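Local atomic coordinates of DNA helicase RecQ (Deinococcus radiodurans, PDB entry 4Q48), a protein that probably couples ATP hydrolysis to the unwinding of duplex DNA, translocating in the 3'-5' direction. Residues G432-E444 / T458-R471. Sequence-based numbering, arbitrary orientation.
Sequences GAAHLTDVLLGRE and TFGVGKEHDEKLWR
Trp470 brings its indole against Leu440 and Leu441 at the C-terminal end of helix 433-441, turned there by a chi1 of -75° that sets CG beside the backbone N. Its CB rests on Thr437 CG2, and CD1 meets Leu441 CD2 at the ring edge. Next to CD1, NE1 donates to Gly462 O, 3.2 Å away and in the carbonyl plane. Farther out, CD2, CE3 and CZ3 lie beneath Leu440 CD1, a CH-pi contact over one face, with CE3 nearest at 3.5 Å. Gly462 suits its place because a CB would strike Leu440 O and the indole; its own N bonds to Leu440 O at 2.7 Å. Gly460 N likewise reaches Val439 O, and Gly442, at positive phi in a Schellman motif, sets its CA over the Phe459 ring. Arg443, extended from CG to NE, lays one guanidinium face on Leu441 CD1 and grips Glu467 OE1 end-on, NH1 at 2.9 Å and NH2 at 3.0 Å. An alanine in place of Glu467 would probably leave the guanidinium without this carboxylate mate and freer to swing. Helix 433-441 and residues 467-471, their N-to-C directions 125° apart, pack with helix 414-426 in the helical core of the RQC domain, a winged-helix fold.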
ATOM      1  N   GLY A 432     -13.556 -22.130  13.075  1.00 53.19           N
ATOM      2  CA  GLY A 432     -13.803 -21.647  11.725  1.00 35.15           C
ATOM      3  C   GLY A 432     -15.197 -21.104  11.579  1.00 41.45           C
ATOM      4  O   GLY A 432     -16.063 -21.349  12.422  1.00 41.68           O
ATOM      5  N   ALA A 433     -15.418 -20.386  10.487  1.00 45.12           N
ATOM      6  CA  ALA A 433     -16.691 -19.716  10.241  1.00 43.36           C
ATOM      7  C   ALA A 433     -17.898 -20.642  10.418  1.00 43.84           C
ATOM      8  O   ALA A 433     -18.918 -20.255  11.006  1.00 37.85           O
ATOM      9  CB  ALA A 433     -16.687 -19.114   8.847  1.00 39.97           C
ATOM     10  N   ALA A 434     -17.796 -21.850   9.864  1.00 47.91           N
ATOM     11  CA  ALA A 434     -18.898 -22.815   9.953  1.00 48.34           C
ATOM     12  C   ALA A 434     -19.176 -23.236  11.403  1.00 46.19           C
ATOM     13  O   ALA A 434     -20.329 -23.260  11.838  1.00 38.33           O
ATOM     14  CB  ALA A 434     -18.601 -24.019   9.107  1.00 44.00           C
ATOM     15  N   HIS A 435     -18.113 -23.550  12.147  1.00 50.39           N
ATOM     16  CA  HIS A 435     -18.255 -23.910  13.555  1.00 47.95           C
ATOM     17  C   HIS A 435     -18.886 -22.803  14.398  1.00 48.96           C
ATOM     18  O   HIS A 435     -19.855 -23.038  15.124  1.00 48.59           O
ATOM     19  CB  HIS A 435     -16.912 -24.291  14.164  1.00 47.94           C
ATOM     20  CG  HIS A 435     -17.035 -24.791  15.567  1.00 56.21           C
ATOM     21  ND1 HIS A 435     -17.306 -26.111  15.862  1.00 61.78           N
ATOM     22  CD2 HIS A 435     -16.973 -24.143  16.755  1.00 56.50           C
ATOM     23  CE1 HIS A 435     -17.397 -26.254  17.172  1.00 63.15           C
ATOM     24  NE2 HIS A 435     -17.199 -25.076  17.737  1.00 63.15           N
ATOM     25  N   LEU A 436     -18.338 -21.598  14.282  1.00 45.00           N
ATOM     26  CA  LEU A 436     -18.899 -20.424  14.930  1.00 41.74           C
ATOM     27  C   LEU A 436     -20.399 -20.294  14.630  1.00 44.18           C
ATOM     28  O   LEU A 436     -21.219 -19.976  15.511  1.00 41.59           O
ATOM     29  CB  LEU A 436     -18.166 -19.179  14.451  1.00 41.69           C
ATOM     30  CG  LEU A 436     -16.699 -19.022  14.867  1.00 46.03           C
ATOM     31  CD1 LEU A 436     -16.110 -17.729  14.306  1.00 45.41           C
ATOM     32  CD2 LEU A 436     -16.571 -19.038  16.365  1.00 40.67           C
ATOM     33  N   THR A 437     -20.747 -20.562  13.378  1.00 40.81           N
ATOM     34  CA  THR A 437     -22.122 -20.417  12.915  1.00 41.33           C
ATOM     35  C   THR A 437     -23.011 -21.434  13.614  1.00 43.05           C
ATOM     36  O   THR A 437     -24.185 -21.154  13.884  1.00 36.32           O
ATOM     37  CB  THR A 437     -22.209 -20.570  11.391  1.00 39.56           C
ATOM     38  OG1 THR A 437     -21.340 -19.618  10.759  1.00 41.83           O
ATOM     39  CG2 THR A 437     -23.626 -20.395  10.904  1.00 36.90           C
ATOM     40  N   ASP A 438     -22.437 -22.611  13.897  1.00 44.96           N
ATOM     41  CA  ASP A 438     -23.138 -23.680  14.625  1.00 48.38           C
ATOM     42  C   ASP A 438     -23.464 -23.220  16.028  1.00 49.78           C
ATOM     43  O   ASP A 438     -24.595 -23.385  16.508  1.00 50.36           O
ATOM     44  CB  ASP A 438     -22.296 -24.959  14.713  1.00 50.94           C
ATOM     45  CG  ASP A 438     -22.436 -25.852  13.490  1.00 61.47           C
ATOM     46  OD1 ASP A 438     -23.484 -25.767  12.798  1.00 64.24           O
ATOM     47  OD2 ASP A 438     -21.481 -26.624  13.219  1.00 59.15           O
ATOM     48  N   VAL A 439     -22.456 -22.647  16.681  1.00 42.48           N
ATOM     49  CA  VAL A 439     -22.622 -22.143  18.022  1.00 42.43           C
ATOM     50  C   VAL A 439     -23.693 -21.069  18.007  1.00 46.70           C
ATOM     51  O   VAL A 439     -24.651 -21.104  18.792  1.00 49.26           O
ATOM     52  CB  VAL A 439     -21.300 -21.583  18.590  1.00 44.33           C
ATOM     53  CG1 VAL A 439     -21.527 -20.976  19.955  1.00 41.69           C
ATOM     54  CG2 VAL A 439     -20.225 -22.674  18.653  1.00 43.52           C
ATOM     55  N   LEU A 440     -23.544 -20.122  17.091  1.00 47.68           N
ATOM     56  CA  LEU A 440     -24.515 -19.045  16.965  1.00 46.68           C
ATOM     57  C   LEU A 440     -25.946 -19.562  16.781  1.00 50.91           C
ATOM     58  O   LEU A 440     -26.887 -18.974  17.303  1.00 52.89           O
ATOM     59  CB  LEU A 440     -24.133 -18.137  15.805  1.00 44.27           C
ATOM     60  CG  LEU A 440     -22.972 -17.187  16.093  1.00 46.17           C
ATOM     61  CD1 LEU A 440     -22.450 -16.538  14.796  1.00 42.17           C
ATOM     62  CD2 LEU A 440     -23.410 -16.119  17.086  1.00 37.29           C
ATOM     63  N   LEU A 441     -26.101 -20.666  16.056  1.00 50.59           N
ATOM     64  CA  LEU A 441     -27.424 -21.168  15.693  1.00 54.01           C
ATOM     65  C   LEU A 441     -27.992 -22.096  16.746  1.00 58.69           C
ATOM     66  O   LEU A 441     -29.194 -22.373  16.777  1.00 63.29           O
ATOM     67  CB  LEU A 441     -27.355 -21.904  14.351  1.00 54.04           C
ATOM     68  CG  LEU A 441     -27.235 -21.042  13.103  1.00 50.72           C
ATOM     69  CD1 LEU A 441     -27.071 -21.918  11.903  1.00 46.84           C
ATOM     70  CD2 LEU A 441     -28.460 -20.151  12.960  1.00 42.72           C
ATOM     71  N   GLY A 442     -27.127 -22.564  17.628  1.00 63.13           N
ATOM     72  CA  GLY A 442     -27.572 -23.468  18.664  1.00 64.56           C
ATOM     73  C   GLY A 442     -27.745 -24.857  18.098  1.00 66.65           C
ATOM     74  O   GLY A 442     -28.689 -25.553  18.472  1.00 69.63           O
ATOM     75  N   ARG A 443     -26.865 -25.234  17.169  1.00 64.09           N
ATOM     76  CA  ARG A 443     -26.870 -26.587  16.615  1.00 65.69           C
ATOM     77  C   ARG A 443     -25.891 -27.480  17.365  1.00 66.62           C
ATOM     78  O   ARG A 443     -24.705 -27.149  17.478  1.00 63.84           O
ATOM     79  CB  ARG A 443     -26.496 -26.598  15.140  1.00 65.05           C
ATOM     80  CG  ARG A 443     -27.445 -25.894  14.197  1.00 64.61           C
ATOM     81  CD  ARG A 443     -26.719 -25.778  12.861  1.00 68.48           C
ATOM     82  NE  ARG A 443     -27.566 -25.391  11.741  1.00 69.75           N
ATOM     83  CZ  ARG A 443     -27.075 -25.049  10.555  1.00 71.84           C
ATOM     84  NH1 ARG A 443     -25.754 -25.077  10.367  1.00 65.63           N
ATOM     85  NH2 ARG A 443     -27.891 -24.685   9.563  1.00 61.45           N
ATOM     86  N   GLU A 444     -26.378 -28.621  17.853  1.00 68.15           N
ATOM     87  CA  GLU A 444     -25.520 -29.540  18.589  1.00 67.11           C
ATOM     88  C   GLU A 444     -24.802 -30.496  17.648  1.00 67.71           C
ATOM     89  O   GLU A 444     -25.026 -31.706  17.685  1.00 69.55           O
ATOM     90  CB  GLU A 444     -26.312 -30.312  19.651  1.00 70.07           C
ATOM     91  CG  GLU A 444     -27.282 -29.437  20.460  1.00 71.52           C
ATOM     92  CD  GLU A 444     -27.410 -29.883  21.916  1.00 71.41           C
ATOM     93  OE1 GLU A 444     -26.513 -30.609  22.397  1.00 74.62           O
ATOM     94  OE2 GLU A 444     -28.387 -29.489  22.586  1.00 66.63           O
ATOM     95  N   THR A 458     -23.597 -18.348  25.391  1.00 51.14           N
ATOM     96  CA  THR A 458     -23.749 -17.766  24.045  1.00 55.69           C
ATOM     97  C   THR A 458     -24.395 -18.710  23.015  1.00 53.48           C
ATOM     98  O   THR A 458     -24.610 -18.338  21.858  1.00 46.60           O
ATOM     99  CB  THR A 458     -22.376 -17.320  23.476  1.00 51.87           C
ATOM    100  OG1 THR A 458     -22.565 -16.414  22.386  1.00 56.12           O
ATOM    101  CG2 THR A 458     -21.601 -18.510  22.964  1.00 50.33           C
ATOM    102  N   PHE A 459     -24.670 -19.939  23.434  1.00 53.93           N
ATOM    103  CA  PHE A 459     -25.096 -20.990  22.512  1.00 55.38           C
ATOM    104  C   PHE A 459     -26.495 -20.709  21.993  1.00 55.98           C
ATOM    105  O   PHE A 459     -27.418 -20.498  22.779  1.00 51.84           O
ATOM    106  CB  PHE A 459     -25.062 -22.365  23.196  1.00 58.02           C
ATOM    107  CG  PHE A 459     -25.218 -23.529  22.252  1.00 59.95           C
ATOM    108  CD1 PHE A 459     -24.248 -23.804  21.294  1.00 56.58           C
ATOM    109  CD2 PHE A 459     -26.354 -24.334  22.301  1.00 61.64           C
ATOM    110  CE1 PHE A 459     -24.391 -24.884  20.413  1.00 59.44           C
ATOM    111  CE2 PHE A 459     -26.502 -25.417  21.424  1.00 65.67           C
ATOM    112  CZ  PHE A 459     -25.521 -25.688  20.479  1.00 61.12           C
ATOM    113  N   GLY A 460     -26.631 -20.601  20.674  1.00 52.76           N
ATOM    114  CA  GLY A 460     -27.935 -20.405  20.082  1.00 50.56           C
ATOM    115  C   GLY A 460     -28.492 -19.012  20.234  1.00 52.06           C
ATOM    116  O   GLY A 460     -29.661 -18.775  19.930  1.00 60.29           O
ATOM    117  N   VAL A 461     -27.660 -18.078  20.671  1.00 47.97           N
ATOM    118  CA  VAL A 461     -28.108 -16.704  20.850  1.00 51.77           C
ATOM    119  C   VAL A 461     -28.474 -16.092  19.488  1.00 52.90           C
ATOM    120  O   VAL A 461     -29.132 -15.047  19.420  1.00 54.12           O
ATOM    121  CB  VAL A 461     -27.023 -15.842  21.560  1.00 53.46           C
ATOM    122  CG1 VAL A 461     -25.773 -15.666  20.652  1.00 42.49           C
ATOM    123  CG2 VAL A 461     -27.607 -14.484  22.019  1.00 35.32           C
ATOM    124  N   GLY A 462     -28.029 -16.739  18.410  1.00 48.30           N
ATOM    125  CA  GLY A 462     -28.278 -16.266  17.058  1.00 53.57           C
ATOM    126  C   GLY A 462     -29.283 -17.118  16.279  1.00 56.75           C
ATOM    127  O   GLY A 462     -29.234 -17.155  15.051  1.00 55.94           O
ATOM    128  N   LYS A 463     -30.162 -17.835  16.979  1.00 56.06           N
ATOM    129  CA  LYS A 463     -31.071 -18.791  16.329  1.00 60.41           C
ATOM    130  C   LYS A 463     -32.069 -18.063  15.425  1.00 57.93           C
ATOM    131  O   LYS A 463     -32.672 -18.651  14.532  1.00 53.89           O
ATOM    132  CB  LYS A 463     -31.817 -19.636  17.381  1.00 55.73           C
ATOM    133  CG  LYS A 463     -32.674 -18.802  18.325  1.00 61.45           C
ATOM    134  CD  LYS A 463     -33.511 -19.649  19.274  1.00 66.61           C
ATOM    135  CE  LYS A 463     -34.652 -18.815  19.877  1.00 74.55           C
ATOM    136  NZ  LYS A 463     -35.662 -19.643  20.619  1.00 68.05           N
ATOM    137  N   GLU A 464     -32.157 -16.758  15.644  1.00 61.28           N
ATOM    138  CA  GLU A 464     -32.987 -15.824  14.894  1.00 55.69           C
ATOM    139  C   GLU A 464     -32.744 -15.824  13.378  1.00 56.64           C
ATOM    140  O   GLU A 464     -33.674 -15.655  12.590  1.00 62.69           O
ATOM    141  CB  GLU A 464     -32.717 -14.431  15.462  1.00 61.97           C
ATOM    142  CG  GLU A 464     -33.265 -13.268  14.675  1.00 69.01           C
ATOM    143  CD  GLU A 464     -32.761 -11.949  15.228  1.00 68.22           C
ATOM    144  OE1 GLU A 464     -31.938 -11.994  16.178  1.00 63.79           O
ATOM    145  OE2 GLU A 464     -33.157 -10.883  14.690  1.00 71.12           O
ATOM    146  N   HIS A 465     -31.485 -16.001  12.986  1.00 52.62           N
ATOM    147  CA  HIS A 465     -31.052 -15.919  11.593  1.00 50.45           C
ATOM    148  C   HIS A 465     -30.736 -17.295  11.089  1.00 51.67           C
ATOM    149  O   HIS A 465     -30.692 -18.245  11.866  1.00 55.33           O
ATOM    150  CB  HIS A 465     -29.815 -15.032  11.443  1.00 47.86           C
ATOM    151  CG  HIS A 465     -30.060 -13.588  11.753  1.00 53.52           C
ATOM    152  ND1 HIS A 465     -30.631 -12.721  10.845  1.00 52.43           N
ATOM    153  CD2 HIS A 465     -29.860 -12.870  12.884  1.00 50.37           C
ATOM    154  CE1 HIS A 465     -30.744 -11.524  11.393  1.00 51.36           C
ATOM    155  NE2 HIS A 465     -30.290 -11.590  12.632  1.00 54.40           N
ATOM    156  N   ASP A 466     -30.574 -17.420   9.781  1.00 50.01           N
ATOM    157  CA  ASP A 466     -30.192 -18.704   9.211  1.00 52.12           C
ATOM    158  C   ASP A 466     -28.703 -18.771   8.910  1.00 53.00           C
ATOM    159  O   ASP A 466     -27.977 -17.786   9.072  1.00 50.23           O
ATOM    160  CB  ASP A 466     -31.020 -19.003   7.964  1.00 54.89           C
ATOM    161  CG  ASP A 466     -31.066 -17.843   6.997  1.00 61.74           C
ATOM    162  OD1 ASP A 466     -30.065 -17.099   6.889  1.00 56.82           O
ATOM    163  OD2 ASP A 466     -32.135 -17.665   6.361  1.00 70.39           O
ATOM    164  N   GLU A 467     -28.262 -19.933   8.447  1.00 52.10           N
ATOM    165  CA  GLU A 467     -26.854 -20.171   8.185  1.00 43.77           C
ATOM    166  C   GLU A 467     -26.224 -19.174   7.230  1.00 43.97           C
ATOM    167  O   GLU A 467     -25.035 -18.877   7.342  1.00 44.27           O
ATOM    168  CB  GLU A 467     -26.661 -21.572   7.624  1.00 46.96           C
ATOM    169  CG  GLU A 467     -25.224 -21.894   7.356  1.00 48.51           C
ATOM    170  CD  GLU A 467     -25.007 -23.347   7.037  1.00 59.85           C
ATOM    171  OE1 GLU A 467     -25.766 -24.190   7.571  1.00 57.22           O
ATOM    172  OE2 GLU A 467     -24.045 -23.644   6.292  1.00 71.27           O
ATOM    173  N   LYS A 468     -27.011 -18.667   6.282  1.00 49.03           N
ATOM    174  CA  LYS A 468     -26.446 -17.855   5.201  1.00 51.42           C
ATOM    175  C   LYS A 468     -26.042 -16.446   5.665  1.00 48.40           C
ATOM    176  O   LYS A 468     -25.027 -15.895   5.225  1.00 46.85           O
ATOM    177  CB  LYS A 468     -27.433 -17.778   4.013  1.00 55.69           C
ATOM    178  CG  LYS A 468     -28.595 -16.781   4.148  1.00 56.41           C
ATOM    179  CD  LYS A 468     -29.497 -16.752   2.909  1.00 54.55           C
ATOM    180  CE  LYS A 468     -29.153 -15.571   1.995  1.00 62.06           C
ATOM    181  NZ  LYS A 468     -30.097 -15.397   0.831  1.00 53.55           N
ATOM    182  N   LEU A 469     -26.828 -15.880   6.562  1.00 42.76           N
ATOM    183  CA  LEU A 469     -26.583 -14.541   7.054  1.00 42.68           C
ATOM    184  C   LEU A 469     -25.309 -14.459   7.906  1.00 48.13           C
ATOM    185  O   LEU A 469     -24.536 -13.487   7.820  1.00 43.20           O
ATOM    186  CB  LEU A 469     -27.770 -14.096   7.890  1.00 40.72           C
ATOM    187  CG  LEU A 469     -27.683 -12.677   8.394  1.00 38.35           C
ATOM    188  CD1 LEU A 469     -28.975 -11.984   8.094  1.00 46.57           C
ATOM    189  CD2 LEU A 469     -27.399 -12.703   9.878  1.00 45.06           C
ATOM    190  N   TRP A 470     -25.106 -15.475   8.741  1.00 40.53           N
ATOM    191  CA  TRP A 470     -23.977 -15.477   9.632  1.00 34.51           C
ATOM    192  C   TRP A 470     -22.707 -15.562   8.852  1.00 36.87           C
ATOM    193  O   TRP A 470     -21.767 -14.829   9.141  1.00 36.62           O
ATOM    194  CB  TRP A 470     -24.073 -16.622  10.625  1.00 36.59           C
ATOM    195  CG  TRP A 470     -25.067 -16.338  11.669  1.00 34.21           C
ATOM    196  CD1 TRP A 470     -26.208 -17.042  11.938  1.00 38.51           C
ATOM    197  CD2 TRP A 470     -25.037 -15.251  12.589  1.00 32.19           C
ATOM    198  NE1 TRP A 470     -26.896 -16.450  12.970  1.00 39.33           N
ATOM    199  CE2 TRP A 470     -26.193 -15.347  13.390  1.00 41.32           C
ATOM    200  CE3 TRP A 470     -24.147 -14.202  12.818  1.00 34.90           C
ATOM    201  CZ2 TRP A 470     -26.478 -14.427  14.412  1.00 43.22           C
ATOM    202  CZ3 TRP A 470     -24.437 -13.279  13.830  1.00 35.22           C
ATOM    203  CH2 TRP A 470     -25.588 -13.400  14.612  1.00 33.38           C
ATOM    204  N   ARG A 471     -22.690 -16.426   7.844  1.00 40.27           N
ATOM    205  CA  ARG A 471     -21.486 -16.630   7.051  1.00 36.95           C
ATOM    206  C   ARG A 471     -21.155 -15.318   6.378  1.00 40.72           C
ATOM    207  O   ARG A 471     -19.972 -14.946   6.230  1.00 43.48           O
ATOM    208  CB  ARG A 471     -21.673 -17.738   6.017  1.00 35.85           C
ATOM    209  CG  ARG A 471     -21.705 -19.146   6.589  1.00 36.12           C
ATOM    210  CD  ARG A 471     -20.485 -19.469   7.454  1.00 40.86           C
ATOM    211  NE  ARG A 471     -19.303 -19.808   6.672  1.00 46.19           N
ATOM    212  CZ  ARG A 471     -19.025 -21.039   6.247  1.00 46.35           C
ATOM    213  NH1 ARG A 471     -19.864 -22.038   6.527  1.00 45.33           N
ATOM    214  NH2 ARG A 471     -17.914 -21.270   5.540  1.00 42.34           N
TER